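PDB 1ZVP: hypothetical protein VC0802 from Vibrio cholerae, which is of unknown function but carries two ACT-type domains, a fold that often binds small regulatory ligands, and is possibly a transport protein. Local coordinates for residues F91-I100 with K119-E129. Numbering follows the deposited sequence.
Sequences FATKLAEHGI and KAQQALQALGE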
ATOM      1  N   PHE D  91      -5.206  -7.962  -7.710  1.00 32.92           N
ATOM      2  CA  PHE D  91      -5.689  -8.243  -6.357  1.00 32.45           C
ATOM      3  C   PHE D  91      -6.746  -7.272  -5.840  1.00 32.72           C
ATOM      4  O   PHE D  91      -7.712  -7.703  -5.204  1.00 33.18           O
ATOM      5  CB  PHE D  91      -4.570  -8.548  -5.334  1.00 32.08           C
ATOM      6  CG  PHE D  91      -3.740  -7.373  -4.906  1.00 31.70           C
ATOM      7  CD1 PHE D  91      -2.418  -7.266  -5.312  1.00 32.31           C
ATOM      8  CD2 PHE D  91      -4.239  -6.416  -4.032  1.00 31.81           C
ATOM      9  CE1 PHE D  91      -1.623  -6.196  -4.890  1.00 31.00           C
ATOM     10  CE2 PHE D  91      -3.459  -5.351  -3.616  1.00 30.25           C
ATOM     11  CZ  PHE D  91      -2.147  -5.245  -4.037  1.00 30.92           C
ATOM     12  N   ALA D  92      -6.575  -5.982  -6.143  1.00 32.61           N
ATOM     13  CA  ALA D  92      -7.549  -4.958  -5.804  1.00 32.13           C
ATOM     14  C   ALA D  92      -8.904  -5.215  -6.460  1.00 32.36           C
ATOM     15  O   ALA D  92      -9.948  -5.019  -5.824  1.00 32.66           O
ATOM     16  CB  ALA D  92      -7.022  -3.583  -6.165  1.00 31.61           C
ATOM     17  N   THR D  93      -8.885  -5.646  -7.723  1.00 32.46           N
ATOM     18  CA  THR D  93     -10.099  -6.031  -8.455  1.00 32.56           C
ATOM     19  C   THR D  93     -10.801  -7.258  -7.871  1.00 32.81           C
ATOM     20  O   THR D  93     -12.032  -7.261  -7.764  1.00 33.16           O
ATOM     21  CB  THR D  93      -9.813  -6.284  -9.955  1.00 32.32           C
ATOM     22  OG1 THR D  93      -9.341  -5.084 -10.546  1.00 32.10           O
ATOM     23  CG2 THR D  93     -11.068  -6.714 -10.702  1.00 32.53           C
ATOM     24  N   LYS D  94     -10.033  -8.294  -7.521  1.00 33.25           N
ATOM     25  CA  LYS D  94     -10.597  -9.508  -6.938  1.00 33.80           C
ATOM     26  C   LYS D  94     -11.338  -9.210  -5.636  1.00 34.04           C
ATOM     27  O   LYS D  94     -12.394  -9.792  -5.364  1.00 34.27           O
ATOM     28  CB  LYS D  94      -9.502 -10.517  -6.639  1.00 33.90           C
ATOM     29  CG  LYS D  94      -8.896 -11.169  -7.831  1.00 35.19           C
ATOM     30  CD  LYS D  94      -7.657 -11.913  -7.389  1.00 37.20           C
ATOM     31  CE  LYS D  94      -7.232 -12.902  -8.420  1.00 38.85           C
ATOM     32  NZ  LYS D  94      -8.012 -14.159  -8.343  1.00 39.32           N
ATOM     33  N   LEU D  95     -10.755  -8.325  -4.830  1.00 34.17           N
ATOM     34  CA  LEU D  95     -11.353  -7.876  -3.581  1.00 34.37           C
ATOM     35  C   LEU D  95     -12.597  -7.006  -3.802  1.00 34.71           C
ATOM     36  O   LEU D  95     -13.610  -7.214  -3.142  1.00 35.17           O
ATOM     37  CB  LEU D  95     -10.312  -7.121  -2.750  1.00 34.17           C
ATOM     38  CG  LEU D  95      -9.572  -7.692  -1.543  1.00 34.12           C
ATOM     39  CD1 LEU D  95      -9.763  -9.172  -1.371  1.00 33.48           C
ATOM     40  CD2 LEU D  95      -8.107  -7.350  -1.640  1.00 34.42           C
ATOM     41  N   ALA D  96     -12.518  -6.035  -4.713  1.00 34.68           N
ATOM     42  CA  ALA D  96     -13.643  -5.155  -5.014  1.00 34.79           C
ATOM     43  C   ALA D  96     -14.853  -5.913  -5.545  1.00 35.18           C
ATOM     44  O   ALA D  96     -15.984  -5.563  -5.234  1.00 35.50           O
ATOM     45  CB  ALA D  96     -13.228  -4.056  -5.988  1.00 34.67           C
ATOM     46  N   GLU D  97     -14.615  -6.952  -6.339  1.00 35.58           N
ATOM     47  CA  GLU D  97     -15.688  -7.795  -6.859  1.00 36.11           C
ATOM     48  C   GLU D  97     -16.539  -8.447  -5.779  1.00 36.27           C
ATOM     49  O   GLU D  97     -17.668  -8.864  -6.044  1.00 36.34           O
ATOM     50  CB  GLU D  97     -15.121  -8.899  -7.741  1.00 36.45           C
ATOM     51  CG  GLU D  97     -14.874  -8.487  -9.157  1.00 38.28           C
ATOM     52  CD  GLU D  97     -14.339  -9.633  -9.988  1.00 41.08           C
ATOM     53  OE1 GLU D  97     -15.153 -10.435 -10.506  1.00 41.56           O
ATOM     54  OE2 GLU D  97     -13.097  -9.724 -10.127  1.00 42.24           O
ATOM     55  N   HIS D  98     -15.985  -8.569  -4.577  1.00 36.63           N
ATOM     56  CA  HIS D  98     -16.715  -9.126  -3.440  1.00 36.64           C
ATOM     57  C   HIS D  98     -17.090  -8.096  -2.379  1.00 36.78           C
ATOM     58  O   HIS D  98     -17.518  -8.454  -1.282  1.00 37.04           O
ATOM     59  CB  HIS D  98     -15.936 -10.285  -2.839  1.00 36.78           C
ATOM     60  CG  HIS D  98     -15.835 -11.448  -3.763  1.00 37.04           C
ATOM     61  ND1 HIS D  98     -14.830 -11.568  -4.696  1.00 37.93           N
ATOM     62  CD2 HIS D  98     -16.645 -12.514  -3.941  1.00 37.68           C
ATOM     63  CE1 HIS D  98     -15.007 -12.677  -5.388  1.00 37.27           C
ATOM     64  NE2 HIS D  98     -16.101 -13.269  -4.949  1.00 38.21           N
ATOM     65  N   GLY D  99     -16.946  -6.820  -2.732  1.00 36.76           N
ATOM     66  CA  GLY D  99     -17.325  -5.719  -1.870  1.00 37.08           C
ATOM     67  C   GLY D  99     -16.408  -5.532  -0.687  1.00 37.40           C
ATOM     68  O   GLY D  99     -16.854  -5.104   0.373  1.00 37.65           O
ATOM     69  N   ILE D 100     -15.128  -5.847  -0.879  1.00 37.73           N
ATOM     70  CA  ILE D 100     -14.109  -5.755   0.169  1.00 37.88           C
ATOM     71  C   ILE D 100     -13.118  -4.617  -0.097  1.00 38.76           C
ATOM     72  O   ILE D 100     -12.436  -4.589  -1.128  1.00 39.17           O
ATOM     73  CB  ILE D 100     -13.355  -7.098   0.342  1.00 37.33           C
ATOM     74  CG1 ILE D 100     -14.338  -8.215   0.680  1.00 35.98           C
ATOM     75  CG2 ILE D 100     -12.277  -6.975   1.419  1.00 37.39           C
ATOM     76  CD1 ILE D 100     -13.856  -9.591   0.369  1.00 33.68           C
ATOM     77  N   LYS D 119     -14.287  -9.585   7.403  1.00 40.84           N
ATOM     78  CA  LYS D 119     -14.224  -9.967   6.005  1.00 40.28           C
ATOM     79  C   LYS D 119     -12.970 -10.764   5.639  1.00 40.05           C
ATOM     80  O   LYS D 119     -12.695 -10.978   4.463  1.00 40.00           O
ATOM     81  CB  LYS D 119     -14.373  -8.721   5.133  1.00 40.20           C
ATOM     82  CG  LYS D 119     -15.816  -8.283   5.005  1.00 40.25           C
ATOM     83  CD  LYS D 119     -15.916  -6.902   4.428  1.00 41.67           C
ATOM     84  CE  LYS D 119     -17.367  -6.543   4.149  1.00 42.96           C
ATOM     85  NZ  LYS D 119     -17.484  -5.124   3.709  1.00 44.81           N
ATOM     86  N   ALA D 120     -12.238 -11.223   6.650  1.00 39.96           N
ATOM     87  CA  ALA D 120     -10.964 -11.925   6.458  1.00 40.03           C
ATOM     88  C   ALA D 120     -11.064 -13.253   5.690  1.00 40.07           C
ATOM     89  O   ALA D 120     -10.246 -13.528   4.803  1.00 40.19           O
ATOM     90  CB  ALA D 120     -10.271 -12.131   7.791  1.00 39.92           C
ATOM     91  N   GLN D 121     -12.047 -14.083   6.023  1.00 40.05           N
ATOM     92  CA  GLN D 121     -12.211 -15.336   5.296  1.00 40.22           C
ATOM     93  C   GLN D 121     -12.696 -15.105   3.860  1.00 40.08           C
ATOM     94  O   GLN D 121     -12.248 -15.799   2.948  1.00 40.08           O
ATOM     95  CB  GLN D 121     -13.103 -16.323   6.052  1.00 40.38           C
ATOM     96  CG  GLN D 121     -12.514 -16.805   7.374  1.00 41.33           C
ATOM     97  CD  GLN D 121     -11.196 -17.532   7.209  1.00 42.83           C
ATOM     98  OE1 GLN D 121     -11.034 -18.336   6.292  1.00 44.81           O
ATOM     99  NE2 GLN D 121     -10.247 -17.260   8.099  1.00 42.35           N
ATOM    100  N   GLN D 122     -13.571 -14.117   3.660  1.00 40.16           N
ATOM    101  CA  GLN D 122     -14.058 -13.772   2.318  1.00 40.35           C
ATOM    102  C   GLN D 122     -12.968 -13.202   1.430  1.00 39.62           C
ATOM    103  O   GLN D 122     -12.983 -13.431   0.220  1.00 39.72           O
ATOM    104  CB  GLN D 122     -15.227 -12.789   2.350  1.00 40.66           C
ATOM    105  CG  GLN D 122     -16.494 -13.327   2.969  1.00 44.13           C
ATOM    106  CD  GLN D 122     -16.715 -12.803   4.388  1.00 48.57           C
ATOM    107  OE1 GLN D 122     -17.607 -11.966   4.614  1.00 49.95           O
ATOM    108  NE2 GLN D 122     -15.887 -13.273   5.349  1.00 48.08           N
ATOM    109  N   ALA D 123     -12.047 -12.447   2.030  1.00 38.73           N
ATOM    110  CA  ALA D 123     -10.903 -11.896   1.318  1.00 37.82           C
ATOM    111  C   ALA D 123      -9.950 -12.990   0.839  1.00 37.47           C
ATOM    112  O   ALA D 123      -9.484 -12.945  -0.289  1.00 37.10           O
ATOM    113  CB  ALA D 123     -10.185 -10.869   2.177  1.00 37.61           C
ATOM    114  N   LEU D 124      -9.670 -13.968   1.703  1.00 37.64           N
ATOM    115  CA  LEU D 124      -8.960 -15.192   1.320  1.00 37.83           C
ATOM    116  C   LEU D 124      -9.578 -15.892   0.122  1.00 38.42           C
ATOM    117  O   LEU D 124      -8.872 -16.275  -0.810  1.00 38.56           O
ATOM    118  CB  LEU D 124      -8.909 -16.180   2.484  1.00 37.50           C
ATOM    119  CG  LEU D 124      -7.916 -15.911   3.606  1.00 37.37           C
ATOM    120  CD1 LEU D 124      -7.975 -17.053   4.618  1.00 36.76           C
ATOM    121  CD2 LEU D 124      -6.493 -15.714   3.063  1.00 36.57           C
ATOM    122  N   GLN D 125     -10.894 -16.074   0.167  1.00 39.17           N
ATOM    123  CA  GLN D 125     -11.650 -16.678  -0.922  1.00 40.37           C
ATOM    124  C   GLN D 125     -11.524 -15.898  -2.231  1.00 39.64           C
ATOM    125  O   GLN D 125     -11.193 -16.481  -3.257  1.00 40.10           O
ATOM    126  CB  GLN D 125     -13.122 -16.820  -0.532  1.00 40.34           C
ATOM    127  CG  GLN D 125     -13.418 -17.984   0.407  1.00 42.15           C
ATOM    128  CD  GLN D 125     -14.739 -17.805   1.187  1.00 43.27           C
ATOM    129  OE1 GLN D 125     -14.848 -18.219   2.354  1.00 46.70           O
ATOM    130  NE2 GLN D 125     -15.741 -17.176   0.548  1.00 45.74           N
ATOM    131  N   ALA D 126     -11.795 -14.594  -2.191  1.00 39.26           N
ATOM    132  CA  ALA D 126     -11.627 -13.720  -3.346  1.00 38.81           C
ATOM    133  C   ALA D 126     -10.204 -13.788  -3.920  1.00 39.12           C
ATOM    134  O   ALA D 126     -10.020 -13.996  -5.120  1.00 39.35           O
ATOM    135  CB  ALA D 126     -11.992 -12.302  -2.986  1.00 38.14           C
ATOM    136  N   LEU D 127      -9.206 -13.652  -3.053  1.00 39.55           N
ATOM    137  CA  LEU D 127      -7.806 -13.584  -3.467  1.00 40.19           C
ATOM    138  C   LEU D 127      -7.248 -14.900  -3.982  1.00 41.22           C
ATOM    139  O   LEU D 127      -6.301 -14.906  -4.762  1.00 40.75           O
ATOM    140  CB  LEU D 127      -6.934 -13.069  -2.320  1.00 39.62           C
ATOM    141  CG  LEU D 127      -7.120 -11.597  -1.964  1.00 39.23           C
ATOM    142  CD1 LEU D 127      -6.437 -11.250  -0.642  1.00 37.81           C
ATOM    143  CD2 LEU D 127      -6.630 -10.715  -3.097  1.00 38.02           C
ATOM    144  N   GLY D 128      -7.840 -16.007  -3.543  1.00 43.10           N
ATOM    145  CA  GLY D 128      -7.361 -17.342  -3.897  1.00 45.16           C
ATOM    146  C   GLY D 128      -7.991 -17.944  -5.138  1.00 46.88           C
ATOM    147  O   GLY D 128      -7.713 -19.098  -5.470  1.00 47.13           O
ATOM    148  N   GLU D 129      -8.837 -17.170  -5.820  1.00 48.54           N
ATOM    149  CA  GLU D 129      -9.540 -17.632  -7.029  1.00 50.47           C
ATOM    150  C   GLU D 129      -8.599 -17.764  -8.230  1.00 51.16           C
ATOM    151  O   GLU D 129      -7.810 -16.850  -8.511  1.00 51.20           O
ATOM    152  CB  GLU D 129     -10.666 -16.666  -7.410  1.00 50.37           C
ATOM    153  CG  GLU D 129     -11.920 -16.753  -6.572  1.00 51.08           C
ATOM    154  CD  GLU D 129     -12.848 -15.552  -6.777  1.00 51.90           C
ATOM    155  OE1 GLU D 129     -12.460 -14.568  -7.466  1.00 53.68           O
ATOM    156  OE2 GLU D 129     -13.973 -15.591  -6.225  1.00 53.71           O
TER
HETATM  157  O   HOH W   1     -10.440 -13.847  -9.129  1.00 70.67           O
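Helix 91-96 and helix 120-127 cross at 125°, their axes 8.7 Å apart, as the two neighbouring helices of an ACT-type ferredoxin-like domain, both packed on one face of its antiparallel sheet. Lys94 and Ala126 mark the closest approach of the backbones, with their CA atoms 5.6 Å apart. Here His98 ND1 donates in its ring plane to Lys94 O with an N-H...O angle of 170°, which helps fix the rotation of the imidazole. Ala126 CB packs against the pair that this bond joins, 3.5 Å from Lys94 O and 3.4 Å from His98 ND1. Beyond His98, Gly99 with positive phi closes a Schellman motif and turns the chain so that Ile100 can lay CD1 against the backbone of Gln122 and Ala123. On the sheet side, Leu95 sends CD1 to 3.6 Å from Leu127 CG and also against Ala123 CB, while Leu127 CD2 reaches Phe91 CB; strand 71-76 lies beneath Ala123 and Leu127. Lys119, extended beyond CG, makes a weak hydrogen bond through NZ to Gly99 O. At the other end, the chain of Lys94 runs past Ala126 O and bends at its last torsion (chi4 -81°), and its NZ donates a hydrogen bond to Glu129 O at 2.7 Å, approaching from out of the carbonyl plane. Lys94 NZ and Glu129 OE1, 4.6 Å apart and too far for a direct salt bridge, are linked by a water that accepts from NZ and donates to OE1.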